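UL37 (PDB 5J2Z) is an alphaherpesvirus tegument protein, here its N-terminal half, implicated in guiding retrograde axonal transport of the virus and thereby promoting neuroinvasion. Local coordinates at residues 214-219 against 272-277; 218-223 against 346-351. The protein carries 5 engineered substitutions. All coordinates share one frame; numbering follows the deposited sequence.

Contact 1: 214-219 against 272-277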
loop_
_atom_site.group_PDB
_atom_site.type_symbol
_atom_site.label_atom_id
_atom_site.label_comp_id
_atom_site.label_asym_id
_atom_site.label_seq_id
_atom_site.Cartn_x
_atom_site.Cartn_y
_atom_site.Cartn_z
ATOM N N PHE A 214 -17.283 -19.563 -3.154
ATOM C CA PHE A 214 -15.983 -18.897 -3.194
ATOM C C PHE A 214 -15.507 -18.712 -4.635
ATOM O O PHE A 214 -14.969 -17.660 -4.992
ATOM C CB PHE A 214 -14.956 -19.682 -2.372
ATOM C CG PHE A 214 -14.942 -19.322 -0.907
ATOM C CD1 PHE A 214 -14.524 -18.054 -0.498
ATOM C CD2 PHE A 214 -15.336 -20.247 0.058
ATOM C CE1 PHE A 214 -14.503 -17.704 0.847
ATOM C CE2 PHE A 214 -15.321 -19.906 1.412
ATOM C CZ PHE A 214 -14.903 -18.627 1.805
ATOM N N ALA A 215 -15.732 -19.709 -5.484
ATOM C CA ALA A 215 -15.333 -19.585 -6.878
ATOM C C ALA A 215 -15.987 -18.379 -7.540
ATOM O O ALA A 215 -15.343 -17.669 -8.328
ATOM C CB ALA A 215 -15.671 -20.876 -7.631
ATOM N N LEU A 216 -17.264 -18.133 -7.230
ATOM C CA LEU A 216 -18.004 -17.048 -7.870
ATOM C C LEU A 216 -17.566 -15.691 -7.344
ATOM O O LEU A 216 -17.510 -14.722 -8.109
ATOM C CB LEU A 216 -19.510 -17.236 -7.668
ATOM C CG LEU A 216 -20.121 -18.448 -8.371
ATOM C CD1 LEU A 216 -21.638 -18.422 -8.219
ATOM C CD2 LEU A 216 -19.712 -18.522 -9.849
ATOM N N THR A 217 -17.267 -15.591 -6.043
ATOM C CA THR A 217 -16.684 -14.353 -5.521
ATOM C C THR A 217 -15.362 -14.035 -6.212
ATOM O O THR A 217 -15.055 -12.865 -6.470
ATOM C CB THR A 217 -16.444 -14.439 -4.010
ATOM O OG1 THR A 217 -15.396 -15.381 -3.748
ATOM C CG2 THR A 217 -17.693 -14.823 -3.265
ATOM N N ILE A 218 -14.559 -15.065 -6.499
ATOM C CA ILE A 218 -13.275 -14.852 -7.167
ATOM C C ILE A 218 -13.499 -14.332 -8.578
ATOM O O ILE A 218 -12.896 -13.331 -8.996
ATOM C CB ILE A 218 -12.448 -16.151 -7.170
ATOM C CG1 ILE A 218 -11.955 -16.490 -5.757
ATOM C CG2 ILE A 218 -11.310 -16.096 -8.225
ATOM C CD1 ILE A 218 -11.634 -17.974 -5.593
ATOM N N ALA A 219 -14.381 -15.000 -9.334
ATOM C CA ALA A 219 -14.685 -14.547 -10.690
ATOM C C ALA A 219 -15.153 -13.099 -10.700
ATOM O O ALA A 219 -14.742 -12.314 -11.563
ATOM C CB ALA A 219 -15.733 -15.451 -11.330
ATOM N N GLY A 272 -23.736 -24.150 -15.082
ATOM C CA GLY A 272 -22.450 -24.729 -14.722
ATOM C C GLY A 272 -21.272 -23.874 -15.130
ATOM O O GLY A 272 -20.178 -24.396 -15.356
ATOM N N ASP A 273 -21.468 -22.563 -15.221
ATOM C CA ASP A 273 -20.503 -21.653 -15.824
ATOM C C ASP A 273 -20.381 -20.426 -14.936
ATOM O O ASP A 273 -21.311 -19.613 -14.864
ATOM C CB ASP A 273 -20.929 -21.256 -17.236
ATOM C CG ASP A 273 -19.869 -20.468 -17.960
ATOM O OD1 ASP A 273 -19.067 -19.778 -17.298
ATOM O OD2 ASP A 273 -19.838 -20.546 -19.201
ATOM N N ALA A 274 -19.225 -20.291 -14.283
ATOM C CA ALA A 274 -19.004 -19.184 -13.365
ATOM C C ALA A 274 -19.255 -17.834 -14.024
ATOM O O ALA A 274 -19.694 -16.891 -13.354
ATOM C CB ALA A 274 -17.581 -19.252 -12.818
ATOM N N TYR A 275 -19.002 -17.723 -15.328
ATOM C CA TYR A 275 -19.038 -16.443 -16.022
ATOM C C TYR A 275 -20.406 -16.105 -16.603
ATOM O O TYR A 275 -20.561 -15.038 -17.208
ATOM C CB TYR A 275 -17.961 -16.418 -17.120
ATOM C CG TYR A 275 -16.557 -16.462 -16.546
ATOM C CD1 TYR A 275 -15.943 -15.311 -16.067
ATOM C CD2 TYR A 275 -15.864 -17.658 -16.447
ATOM C CE1 TYR A 275 -14.674 -15.345 -15.526
ATOM C CE2 TYR A 275 -14.594 -17.704 -15.905
ATOM C CZ TYR A 275 -14.003 -16.543 -15.450
ATOM O OH TYR A 275 -12.735 -16.580 -14.915
ATOM N N VAL A 276 -21.394 -16.976 -16.442
ATOM C CA VAL A 276 -22.785 -16.626 -16.707
ATOM C C VAL A 276 -23.324 -15.909 -15.476
ATOM O O VAL A 276 -23.217 -16.413 -14.354
ATOM C CB VAL A 276 -23.617 -17.876 -17.040
ATOM C CG1 VAL A 276 -25.095 -17.526 -17.158
ATOM C CG2 VAL A 276 -23.116 -18.519 -18.321
ATOM N N ARG A 277 -23.884 -14.723 -15.679
ATOM C CA ARG A 277 -24.356 -13.896 -14.579
ATOM C C ARG A 277 -25.804 -13.457 -14.727
ATOM O O ARG A 277 -26.359 -12.880 -13.783
ATOM C CB ARG A 277 -23.461 -12.658 -14.434
ATOM C CG ARG A 277 -22.015 -13.008 -14.114
ATOM C CD ARG A 277 -21.178 -11.770 -13.877
ATOM N NE ARG A 277 -19.895 -12.090 -13.261
ATOM C CZ ARG A 277 -18.767 -12.288 -13.943
ATOM N NH1 ARG A 277 -18.768 -12.194 -15.266
ATOM N NH2 ARG A 277 -17.636 -12.574 -13.303
#

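Contact 2: 218-223 against 346-351. With CA (calcium ion), chain I.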
loop_
_atom_site.group_PDB
_atom_site.type_symbol
_atom_site.label_atom_id
_atom_site.label_comp_id
_atom_site.label_asym_id
_atom_site.label_seq_id
_atom_site.Cartn_x
_atom_site.Cartn_y
_atom_site.Cartn_z
ATOM N N ILE A 218 -14.559 -15.065 -6.499
ATOM C CA ILE A 218 -13.275 -14.852 -7.167
ATOM C C ILE A 218 -13.499 -14.332 -8.578
ATOM O O ILE A 218 -12.896 -13.331 -8.996
ATOM C CB ILE A 218 -12.448 -16.151 -7.170
ATOM C CG1 ILE A 218 -11.955 -16.490 -5.757
ATOM C CG2 ILE A 218 -11.310 -16.096 -8.225
ATOM C CD1 ILE A 218 -11.634 -17.974 -5.593
ATOM N N ALA A 219 -14.381 -15.000 -9.334
ATOM C CA ALA A 219 -14.685 -14.547 -10.690
ATOM C C ALA A 219 -15.153 -13.099 -10.700
ATOM O O ALA A 219 -14.742 -12.314 -11.563
ATOM C CB ALA A 219 -15.733 -15.451 -11.330
ATOM N N ASP A 220 -15.971 -12.708 -9.716
ATOM C CA ASP A 220 -16.529 -11.357 -9.724
ATOM C C ASP A 220 -15.543 -10.303 -9.224
ATOM O O ASP A 220 -15.516 -9.186 -9.753
ATOM C CB ASP A 220 -17.807 -11.308 -8.893
ATOM C CG ASP A 220 -18.952 -12.103 -9.521
ATOM O OD1 ASP A 220 -18.886 -12.433 -10.734
ATOM O OD2 ASP A 220 -19.926 -12.389 -8.786
ATOM N N GLU A 221 -14.734 -10.614 -8.208
ATOM C CA GLU A 221 -13.826 -9.591 -7.693
ATOM C C GLU A 221 -12.581 -9.438 -8.545
ATOM O O GLU A 221 -12.061 -8.332 -8.681
ATOM C CB GLU A 221 -13.408 -9.899 -6.264
ATOM C CG GLU A 221 -13.838 -8.853 -5.275
ATOM C CD GLU A 221 -14.417 -9.494 -4.040
ATOM O OE1 GLU A 221 -13.912 -10.591 -3.690
ATOM O OE2 GLU A 221 -15.372 -8.923 -3.448
ATOM N N PHE A 222 -12.073 -10.517 -9.112
ATOM C CA PHE A 222 -10.743 -10.463 -9.684
ATOM C C PHE A 222 -10.674 -10.795 -11.167
ATOM O O PHE A 222 -9.631 -10.551 -11.775
ATOM C CB PHE A 222 -9.794 -11.393 -8.905
ATOM C CG PHE A 222 -9.642 -11.023 -7.447
ATOM C CD1 PHE A 222 -8.825 -9.962 -7.062
ATOM C CD2 PHE A 222 -10.323 -11.728 -6.465
ATOM C CE1 PHE A 222 -8.702 -9.612 -5.736
ATOM C CE2 PHE A 222 -10.203 -11.385 -5.132
ATOM C CZ PHE A 222 -9.395 -10.327 -4.768
ATOM N N PHE A 223 -11.737 -11.322 -11.776
ATOM C CA PHE A 223 -11.698 -11.670 -13.189
ATOM C C PHE A 223 -12.741 -10.972 -14.048
ATOM O O PHE A 223 -12.541 -10.895 -15.262
ATOM C CB PHE A 223 -11.834 -13.189 -13.372
ATOM C CG PHE A 223 -10.613 -13.940 -12.951
ATOM C CD1 PHE A 223 -10.430 -14.313 -11.628
ATOM C CD2 PHE A 223 -9.607 -14.216 -13.868
ATOM C CE1 PHE A 223 -9.265 -14.991 -11.230
ATOM C CE2 PHE A 223 -8.457 -14.887 -13.479
ATOM C CZ PHE A 223 -8.287 -15.269 -12.154
ATOM N N THR A 346 -15.704 -11.428 1.916
ATOM C CA THR A 346 -15.086 -10.723 0.813
ATOM C C THR A 346 -15.525 -9.262 0.790
ATOM O O THR A 346 -16.423 -8.827 1.525
ATOM C CB THR A 346 -15.475 -11.361 -0.499
ATOM O OG1 THR A 346 -16.883 -11.181 -0.653
ATOM C CG2 THR A 346 -15.115 -12.843 -0.496
ATOM N N ARG A 347 -14.890 -8.508 -0.104
ATOM C CA ARG A 347 -15.158 -7.079 -0.195
ATOM C C ARG A 347 -16.629 -6.809 -0.516
ATOM O O ARG A 347 -17.260 -5.946 0.107
ATOM C CB ARG A 347 -14.241 -6.454 -1.252
ATOM C CG ARG A 347 -14.471 -4.968 -1.504
ATOM C CD ARG A 347 -13.548 -4.437 -2.602
ATOM N NE ARG A 347 -14.187 -4.467 -3.914
ATOM C CZ ARG A 347 -14.341 -3.412 -4.716
ATOM N NH1 ARG A 347 -13.873 -2.210 -4.368
ATOM N NH2 ARG A 347 -14.958 -3.568 -5.885
ATOM N N ARG A 348 -17.191 -7.533 -1.483
ATOM C CA ARG A 348 -18.590 -7.313 -1.842
ATOM C C ARG A 348 -19.535 -7.757 -0.730
ATOM O O ARG A 348 -20.523 -7.076 -0.442
ATOM C CB ARG A 348 -18.908 -8.039 -3.142
ATOM C CG ARG A 348 -19.174 -7.112 -4.282
ATOM C CD ARG A 348 -20.663 -7.089 -4.628
ATOM N NE ARG A 348 -21.034 -8.244 -5.436
ATOM C CZ ARG A 348 -20.544 -8.492 -6.650
ATOM N NH1 ARG A 348 -19.651 -7.666 -7.200
ATOM N NH2 ARG A 348 -20.937 -9.577 -7.308
ATOM N N HIS A 349 -19.248 -8.895 -0.093
ATOM C CA HIS A 349 -20.117 -9.376 0.977
ATOM C C HIS A 349 -20.091 -8.456 2.185
ATOM O O HIS A 349 -21.114 -8.301 2.858
ATOM C CB HIS A 349 -19.725 -10.793 1.390
ATOM C CG HIS A 349 -19.965 -11.813 0.324
ATOM N ND1 HIS A 349 -19.669 -13.147 0.489
ATOM C CD2 HIS A 349 -20.491 -11.697 -0.919
ATOM C CE1 HIS A 349 -19.996 -13.810 -0.606
ATOM N NE2 HIS A 349 -20.493 -12.953 -1.478
ATOM N N CYS A 350 -18.945 -7.843 2.480
ATOM C CA CYS A 350 -18.905 -6.852 3.550
ATOM C C CYS A 350 -19.825 -5.689 3.241
ATOM O O CYS A 350 -20.533 -5.182 4.121
ATOM C CB CYS A 350 -17.478 -6.346 3.757
ATOM S SG CYS A 350 -16.449 -7.503 4.639
ATOM N N ASP A 351 -19.837 -5.265 1.987
ATOM C CA ASP A 351 -20.656 -4.135 1.602
ATOM C C ASP A 351 -22.141 -4.468 1.728
ATOM O O ASP A 351 -22.918 -3.661 2.249
ATOM C CB ASP A 351 -20.298 -3.731 0.184
ATOM C CG ASP A 351 -20.918 -2.439 -0.209
ATOM O OD1 ASP A 351 -20.269 -1.379 -0.020
ATOM O OD2 ASP A 351 -22.059 -2.490 -0.702
HETATM CA CA CA I . -19.266 0.163 1.175
HETATM O O HOH W 1 -12.310 -9.737 -1.361
HETATM O O HOH W 2 -18.409 -1.959 2.859
#

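Contact 1: 214-219 against 272-277
Leu216, on helix 208-223, and Ala274, in a type I beta turn from Asp273 to Val276, bring their CA atoms to 6.0 Å, and no hydrogen bond spans the two backbones. The turn comes straight after a Schellman motif, with Gly272 at positive phi (58°), that closes helix 260-271. Asp273 OD1 adds an Asx turn by accepting from Tyr275 N at 2.8 Å, its anti side used and the donor 30° out of the carboxylate plane. Against this turn the helix sets two apolar groups. Leu216 holds CG beside its backbone N (chi1 -67°), and its branch CD2 rests on the turn, 3.6 Å from Ala274 CA and 3.7 Å from Ala274 CB. One helical turn on, the methyl of Ala219 points at the loop and lies 4.3 Å from Tyr275 CE1, an oblique approach to the ring; beyond it, Tyr275 OH bonds Asn228 N. Arg277, its chain extended from CG to NE, reaches across toward the helix and lays its guanidinium edge near Ala219 O, with NH2 3.4 Å from that oxygen at an angle too poor for a hydrogen bond. The group is held instead by Asp220, through a salt bridge from NE, and by His224 O, which takes NH2. The packing is largely buried and joins one helix to the loop leaving another: Phe235 of helix 229-239 and Arg264 and Ala268 of helix 260-271 also touch Leu216, while helix 191-201 packs against Ala215 and Ile218.

Contact 2: 218-223 against 346-351
Glu221 projects its carboxylate at the N-terminus of helix 347-358, where OE2 accepts from Arg348 N at 3.0 Å with an N-H...O angle of 155°, the donor lying nearly along the C-O axis. Thr346 is the N-cap of this helix: its OG1, placed between backbone N and carbonyl carbon, takes a weak bond from His349 N. The first turn thus has two side-chain acceptors, one from helix 208-223 and one from the N-cap itself, and the helix end would probably stabilise the negative charge of Glu221. Water 1 extends the grip, accepting from Arg347 N at 3.1 Å and donating weakly to Glu221 OE1. Alongside runs a salt bridge from Arg348 NH2 to Asp220 OD2, 3.3 Å, with the two flat groups 27° apart; Asp220 OD2 also pairs with Arg264, and OD1 is taken by Arg277. Packing is thin: Glu221 OE1 lies 3.6 Å from Thr346 CB, and OE2 rests against Arg347 CB. The short axes pass 11.2 Å apart at 108°; the last turns of helix 208-223 face the first turn of helix 347-358, largely through polar groups at the surface. Farther along helix 347-358, Asp351 OD1 binds a calcium ion at 2.2 Å.

In the fold
Contacts 1 and 2 have centres about 11 Å apart and start from the same helix, 208-223, sharing Ile218 and Ala219. Along the chain this helix comes first, then the turn at 272-277, then the start of helix 347-358, so one helix ties together parts well separated in an all-helical fold. Asp220 joins them, its OD1 turned to contact 1 and its OD2 to contact 2. Thr217 CG2 also packs on His349 CE1, at 3.7 Å. The helix therefore presents a buried, largely apolar flank to the turn and a polar, more exposed flank to the N-terminus of helix 347-358.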